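Local coordinates for bifunctional protein PutA (Bdellovibrio bacteriovorus, PDB 5UR2) that probably oxidises L-proline to L-glutamate in two steps, joining a flavin-dependent proline dehydrogenase to an NAD-dependent L-glutamate gamma-semialdehyde dehydrogenase in one chain, at residues B[578-583]-B[810-815]; B[806-809]-B[815-818]. All blocks are in the same frame, centred on the assembly; numbering follows the deposited sequence.

Contact 1. Residues B[578-583]-B[810-815]; sequences TQVLEV and HPAENP
V580 meets the backbone of A812 and E813 with one methyl group. Its CG1 lies 3.6 Å from E813 N and 3.7 Å from A812 C, so it rests against the peptide that joins these two residues. CG1 stands anti to the backbone N of V580 (chi1 167°), which turns this branch to the loop. V580 CG1 is also 4.0 Å from A812 CB. The A812 methyl in turn points at the helix, and A812 CB sits 3.7 Å from V580 O. L581 adds a looser touch, with CD2 4.3 Å from E813 OE1. No hydrogen bond crosses the contact.

The loop presents a type I beta turn, P811 to N814, to the side of helix 572-583. Both belong to the aldehyde dehydrogenase part of the chain. The turn is closed by N814 N bonding to P811 O at 3.0 Å, and A812 and E813 are its two central residues.

Further partners fix the turn. A812 N donates to S518 OG, and W587 NE1 bonds to E813 O. The E813 carboxylate forms a salt bridge through OE1 with K490 of helix 476-491. That helix also packs on V580 and L581 through L486, A489 and K490.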
ATOM      1  N   THR B 578      -4.286  35.806 -11.152  1.00 20.46           N
ATOM      2  CA  THR B 578      -3.981  35.328 -12.501  1.00 20.25           C
ATOM      3  C   THR B 578      -5.094  34.433 -13.036  1.00 25.61           C
ATOM      4  O   THR B 578      -5.469  34.513 -14.218  1.00 28.24           O
ATOM      5  CB  THR B 578      -2.657  34.568 -12.516  1.00 20.75           C
ATOM      6  OG1 THR B 578      -1.642  35.376 -11.928  1.00 26.22           O
ATOM      7  CG2 THR B 578      -2.258  34.192 -13.989  1.00 21.54           C
ATOM      8  N   GLN B 579      -5.600  33.545 -12.190  1.00 19.53           N
ATOM      9  CA  GLN B 579      -6.674  32.651 -12.603  1.00 19.61           C
ATOM     10  C   GLN B 579      -7.978  33.408 -12.811  1.00 17.77           C
ATOM     11  O   GLN B 579      -8.752  33.082 -13.720  1.00 22.50           O
ATOM     12  CB  GLN B 579      -6.856  31.545 -11.572  1.00 16.71           C
ATOM     13  CG  GLN B 579      -5.609  30.755 -11.341  1.00 21.17           C
ATOM     14  CD  GLN B 579      -5.926  29.410 -10.748  1.00 24.57           C
ATOM     15  OE1 GLN B 579      -7.089  29.003 -10.725  1.00 24.39           O
ATOM     16  NE2 GLN B 579      -4.906  28.716 -10.249  1.00 24.32           N
ATOM     17  N   VAL B 580      -8.250  34.411 -11.979  1.00 17.96           N
ATOM     18  CA  VAL B 580      -9.453  35.216 -12.186  1.00 17.50           C
ATOM     19  C   VAL B 580      -9.422  35.866 -13.568  1.00 26.02           C
ATOM     20  O   VAL B 580     -10.399  35.805 -14.325  1.00 25.64           O
ATOM     21  CB  VAL B 580      -9.596  36.267 -11.070  1.00 23.22           C
ATOM     22  CG1 VAL B 580     -10.645  37.319 -11.447  1.00 18.03           C
ATOM     23  CG2 VAL B 580      -9.972  35.577  -9.776  1.00 19.66           C
ATOM     24  N   LEU B 581      -8.285  36.455 -13.936  1.00 23.20           N
ATOM     25  CA  LEU B 581      -8.232  37.252 -15.161  1.00 28.08           C
ATOM     26  C   LEU B 581      -8.028  36.396 -16.414  1.00 27.03           C
ATOM     27  O   LEU B 581      -8.664  36.656 -17.439  1.00 22.01           O
ATOM     28  CB  LEU B 581      -7.127  38.312 -15.052  1.00 30.44           C
ATOM     29  CG  LEU B 581      -7.316  39.420 -14.007  1.00 25.25           C
ATOM     30  CD1 LEU B 581      -6.072  40.256 -13.882  1.00 27.66           C
ATOM     31  CD2 LEU B 581      -8.483  40.307 -14.437  1.00 28.45           C
ATOM     32  N   GLU B 582      -7.151  35.382 -16.367  1.00 18.65           N
ATOM     33  CA  GLU B 582      -6.847  34.625 -17.579  1.00 27.84           C
ATOM     34  C   GLU B 582      -7.883  33.547 -17.870  1.00 22.81           C
ATOM     35  O   GLU B 582      -8.189  33.284 -19.034  1.00 22.21           O
ATOM     36  CB  GLU B 582      -5.461  33.972 -17.489  1.00 28.70           C
ATOM     37  CG  GLU B 582      -5.033  33.342 -18.797  1.00 29.29           C
ATOM     38  CD  GLU B 582      -3.785  32.473 -18.684  1.00 35.96           C
ATOM     39  OE1 GLU B 582      -3.453  32.021 -17.576  1.00 30.25           O
ATOM     40  OE2 GLU B 582      -3.118  32.239 -19.716  1.00 36.36           O
ATOM     41  N   VAL B 583      -8.437  32.912 -16.840  1.00 18.91           N
ATOM     42  CA  VAL B 583      -9.314  31.758 -17.034  1.00 21.99           C
ATOM     43  C   VAL B 583     -10.773  32.046 -16.669  1.00 23.28           C
ATOM     44  O   VAL B 583     -11.641  31.212 -16.961  1.00 23.27           O
ATOM     45  CB  VAL B 583      -8.788  30.537 -16.248  1.00 29.21           C
ATOM     46  CG1 VAL B 583      -9.424  29.261 -16.718  1.00 34.29           C
ATOM     47  CG2 VAL B 583      -7.286  30.436 -16.399  1.00 30.92           C
ATOM     48  N   HIS B 810     -21.399  37.380 -13.573  1.00 27.36           N
ATOM     49  CA  HIS B 810     -20.606  38.594 -13.690  1.00 26.86           C
ATOM     50  C   HIS B 810     -19.218  38.260 -14.201  1.00 28.90           C
ATOM     51  O   HIS B 810     -18.776  37.106 -14.116  1.00 31.26           O
ATOM     52  CB  HIS B 810     -20.457  39.319 -12.345  1.00 26.85           C
ATOM     53  CG  HIS B 810     -21.733  39.841 -11.789  1.00 25.55           C
ATOM     54  ND1 HIS B 810     -22.429  40.880 -12.371  1.00 31.51           N
ATOM     55  CD2 HIS B 810     -22.420  39.503 -10.673  1.00 28.04           C
ATOM     56  CE1 HIS B 810     -23.506  41.139 -11.651  1.00 31.42           C
ATOM     57  NE2 HIS B 810     -23.526  40.317 -10.616  1.00 31.89           N
ATOM     58  N   PRO B 811     -18.480  39.262 -14.695  1.00 22.78           N
ATOM     59  CA  PRO B 811     -17.037  39.102 -14.853  1.00 24.04           C
ATOM     60  C   PRO B 811     -16.442  38.519 -13.584  1.00 27.54           C
ATOM     61  O   PRO B 811     -16.883  38.824 -12.472  1.00 21.97           O
ATOM     62  CB  PRO B 811     -16.544  40.530 -15.099  1.00 24.11           C
ATOM     63  CG  PRO B 811     -17.698  41.213 -15.761  1.00 26.54           C
ATOM     64  CD  PRO B 811     -18.939  40.599 -15.125  1.00 27.74           C
ATOM     65  N   ALA B 812     -15.459  37.638 -13.764  1.00 22.68           N
ATOM     66  CA  ALA B 812     -14.918  36.905 -12.624  1.00 29.45           C
ATOM     67  C   ALA B 812     -14.270  37.848 -11.616  1.00 28.42           C
ATOM     68  O   ALA B 812     -14.241  37.560 -10.416  1.00 23.23           O
ATOM     69  CB  ALA B 812     -13.924  35.846 -13.121  1.00 24.22           C
ATOM     70  N   GLU B 813     -13.770  38.990 -12.083  1.00 24.64           N
ATOM     71  CA  GLU B 813     -13.154  39.953 -11.184  1.00 29.25           C
ATOM     72  C   GLU B 813     -14.133  40.464 -10.139  1.00 24.00           C
ATOM     73  O   GLU B 813     -13.721  40.811  -9.030  1.00 26.66           O
ATOM     74  CB  GLU B 813     -12.582  41.101 -12.006  1.00 33.51           C
ATOM     75  CG  GLU B 813     -11.987  42.229 -11.218  1.00 38.64           C
ATOM     76  CD  GLU B 813     -11.409  43.309 -12.120  1.00 43.87           C
ATOM     77  OE1 GLU B 813     -11.545  43.202 -13.369  1.00 33.43           O
ATOM     78  OE2 GLU B 813     -10.827  44.267 -11.568  1.00 52.45           O
ATOM     79  N   ASN B 814     -15.421  40.497 -10.463  1.00 25.37           N
ATOM     80  CA  ASN B 814     -16.452  40.990  -9.545  1.00 27.69           C
ATOM     81  C   ASN B 814     -16.718  39.965  -8.446  1.00 27.95           C
ATOM     82  O   ASN B 814     -17.136  38.845  -8.754  1.00 19.58           O
ATOM     83  CB  ASN B 814     -17.732  41.293 -10.335  1.00 24.15           C
ATOM     84  CG  ASN B 814     -18.828  41.935  -9.478  1.00 27.84           C
ATOM     85  OD1 ASN B 814     -18.912  41.715  -8.266  1.00 28.93           O
ATOM     86  ND2 ASN B 814     -19.678  42.735 -10.121  1.00 21.11           N
ATOM     87  N   PRO B 815     -16.516  40.302  -7.166  1.00 18.73           N
ATOM     88  CA  PRO B 815     -16.712  39.306  -6.101  1.00 22.92           C
ATOM     89  C   PRO B 815     -18.143  38.800  -5.981  1.00 25.95           C
ATOM     90  O   PRO B 815     -18.357  37.788  -5.307  1.00 31.63           O
ATOM     91  CB  PRO B 815     -16.279  40.047  -4.826  1.00 21.53           C
ATOM     92  CG  PRO B 815     -16.509  41.504  -5.155  1.00 22.58           C
ATOM     93  CD  PRO B 815     -16.174  41.633  -6.633  1.00 21.25           C
TER

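Contact 2. Residues B[806-809]-B[815-818]; sequences SIEI and PKAY
I807 lies over one face of the Y818 ring, while E808 and K816 pair through their charged ends. The two segments are the arms of one loop between helix 790-806 and helix 825-841, in the aldehyde dehydrogenase part of the chain. The arms are tied by a backbone hydrogen bond from Y818 N to E808 O, 2.8 Å long. It is bent, with an N-H...O angle of 141°.

The ring contact is a CH-pi interaction. I807 CG2 sits 4.1 Å from the centroid of the Y818 ring and only 11° off the ring normal. The CG1 branch stays on the same side of the ring, where I807 CD1 lies 3.8 Å from Y818 CD1 near the rim. The trans chi1 of Y818 swings the ring out to I807, whose side chain crosses it at a slant. Helix 761-773 also touches this pair: F773 meets I807, and I769 and Y770 meet Y818.

E808 runs extended beyond CG. K816 bends at chi2 and chi4 and passes obliquely across E808, with K816 CG 3.8 Å from E808 CD. The ammonium group has a further partner in the backbone O of Q205, from the proline dehydrogenase part of the chain. The other carboxylate oxygen, E808 OE1, accepts a hydrogen bond from H810 NE2. The two oxygens thus bind different residues, K816 and H810. In the salt bridge, K816 NZ is 2.9 Å from E808 OE2 and approaches from above the carboxylate plane, 47° out of it.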
ATOM      1  N   SER B 806     -31.939  32.995  -9.257  1.00 30.20           N
ATOM      2  CA  SER B 806     -31.397  33.959  -8.313  1.00 32.36           C
ATOM      3  C   SER B 806     -29.885  34.132  -8.400  1.00 31.04           C
ATOM      4  O   SER B 806     -29.369  35.104  -7.845  1.00 33.35           O
ATOM      5  CB  SER B 806     -31.781  33.559  -6.885  1.00 33.57           C
ATOM      6  OG  SER B 806     -33.190  33.422  -6.777  1.00 37.46           O
ATOM      7  N   ILE B 807     -29.150  33.225  -9.051  1.00 30.21           N
ATOM      8  CA  ILE B 807     -27.693  33.336  -9.008  1.00 33.29           C
ATOM      9  C   ILE B 807     -27.227  34.344 -10.048  1.00 31.87           C
ATOM     10  O   ILE B 807     -27.832  34.506 -11.112  1.00 30.02           O
ATOM     11  CB  ILE B 807     -26.994  31.973  -9.187  1.00 29.43           C
ATOM     12  CG1 ILE B 807     -27.265  31.391 -10.564  1.00 27.42           C
ATOM     13  CG2 ILE B 807     -27.447  31.009  -8.087  1.00 24.86           C
ATOM     14  CD1 ILE B 807     -26.496  30.117 -10.811  1.00 31.21           C
ATOM     15  N   GLU B 808     -26.136  35.035  -9.729  1.00 28.33           N
ATOM     16  CA  GLU B 808     -25.677  36.173 -10.511  1.00 33.19           C
ATOM     17  C   GLU B 808     -24.492  35.790 -11.395  1.00 33.02           C
ATOM     18  O   GLU B 808     -23.594  35.059 -10.971  1.00 29.49           O
ATOM     19  CB  GLU B 808     -25.296  37.334  -9.589  1.00 37.29           C
ATOM     20  CG  GLU B 808     -26.413  37.745  -8.635  1.00 43.96           C
ATOM     21  CD  GLU B 808     -26.149  39.069  -7.941  1.00 46.73           C
ATOM     22  OE1 GLU B 808     -25.757  40.046  -8.624  1.00 42.23           O
ATOM     23  OE2 GLU B 808     -26.312  39.119  -6.703  1.00 49.33           O
ATOM     24  N   ILE B 809     -24.494  36.301 -12.621  1.00 31.20           N
ATOM     25  CA  ILE B 809     -23.441  36.055 -13.601  1.00 32.85           C
ATOM     26  C   ILE B 809     -22.701  37.371 -13.820  1.00 29.05           C
ATOM     27  O   ILE B 809     -23.314  38.375 -14.196  1.00 29.32           O
ATOM     28  CB  ILE B 809     -24.019  35.522 -14.922  1.00 32.65           C
ATOM     29  CG1 ILE B 809     -24.863  34.264 -14.692  1.00 32.20           C
ATOM     30  CG2 ILE B 809     -22.920  35.257 -15.930  1.00 28.36           C
ATOM     31  CD1 ILE B 809     -26.356  34.539 -14.557  1.00 33.62           C
ATOM     32  N   PRO B 815     -16.516  40.302  -7.166  1.00 18.73           N
ATOM     33  CA  PRO B 815     -16.712  39.306  -6.101  1.00 22.92           C
ATOM     34  C   PRO B 815     -18.143  38.800  -5.981  1.00 25.95           C
ATOM     35  O   PRO B 815     -18.357  37.788  -5.307  1.00 31.63           O
ATOM     36  CB  PRO B 815     -16.279  40.047  -4.826  1.00 21.53           C
ATOM     37  CG  PRO B 815     -16.509  41.504  -5.155  1.00 22.58           C
ATOM     38  CD  PRO B 815     -16.174  41.633  -6.633  1.00 21.25           C
ATOM     39  N   LYS B 816     -19.119  39.461  -6.597  1.00 20.71           N
ATOM     40  CA  LYS B 816     -20.501  39.001  -6.547  1.00 25.74           C
ATOM     41  C   LYS B 816     -20.804  37.924  -7.588  1.00 28.79           C
ATOM     42  O   LYS B 816     -21.937  37.435  -7.643  1.00 31.14           O
ATOM     43  CB  LYS B 816     -21.456  40.192  -6.730  1.00 33.76           C
ATOM     44  CG  LYS B 816     -22.860  39.991  -6.169  1.00 41.22           C
ATOM     45  CD  LYS B 816     -22.856  39.870  -4.648  1.00 44.51           C
ATOM     46  CE  LYS B 816     -24.239  39.554  -4.103  1.00 47.39           C
ATOM     47  NZ  LYS B 816     -24.666  38.171  -4.460  1.00 46.76           N
ATOM     48  N   ALA B 817     -19.846  37.552  -8.429  1.00 28.73           N
ATOM     49  CA  ALA B 817     -20.119  36.550  -9.453  1.00 30.60           C
ATOM     50  C   ALA B 817     -20.387  35.192  -8.805  1.00 30.77           C
ATOM     51  O   ALA B 817     -19.558  34.697  -8.036  1.00 19.25           O
ATOM     52  CB  ALA B 817     -18.940  36.450 -10.416  1.00 28.02           C
ATOM     53  N   TYR B 818     -21.549  34.595  -9.091  1.00 33.88           N
ATOM     54  CA  TYR B 818     -21.678  33.167  -8.823  1.00 25.45           C
ATOM     55  C   TYR B 818     -21.035  32.373  -9.952  1.00 22.92           C
ATOM     56  O   TYR B 818     -20.200  31.507  -9.706  1.00 21.47           O
ATOM     57  CB  TYR B 818     -23.140  32.755  -8.643  1.00 26.35           C
ATOM     58  CG  TYR B 818     -23.307  31.345  -8.115  1.00 25.54           C
ATOM     59  CD1 TYR B 818     -23.225  30.236  -8.962  1.00 30.27           C
ATOM     60  CD2 TYR B 818     -23.533  31.120  -6.767  1.00 28.07           C
ATOM     61  CE1 TYR B 818     -23.377  28.943  -8.467  1.00 25.71           C
ATOM     62  CE2 TYR B 818     -23.684  29.847  -6.262  1.00 22.22           C
ATOM     63  CZ  TYR B 818     -23.599  28.761  -7.099  1.00 24.97           C
ATOM     64  OH  TYR B 818     -23.760  27.499  -6.555  1.00 24.69           O
TER

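Both contacts are largely buried, and both use the loop between helix 790-806 and helix 825-841. They share P815, and their centres are about 12 Å apart. Contact 1 joins the loop to a helix more than 200 residues earlier, whereas contact 2 joins the loop's own arms. The chemistry differs accordingly. Contact 1 is smaller and sets methyl groups against the turn, with no hydrogen bond across it; the E813 carboxylate turns to K490. Contact 2 buries more surface and combines a salt bridge, a backbone bond and an aromatic face. They touch where H810 CD2 lies 3.7 Å from K816 O. Contact 2 borders the proline dehydrogenase part, while contact 1 faces helices 476-491 and 587-611.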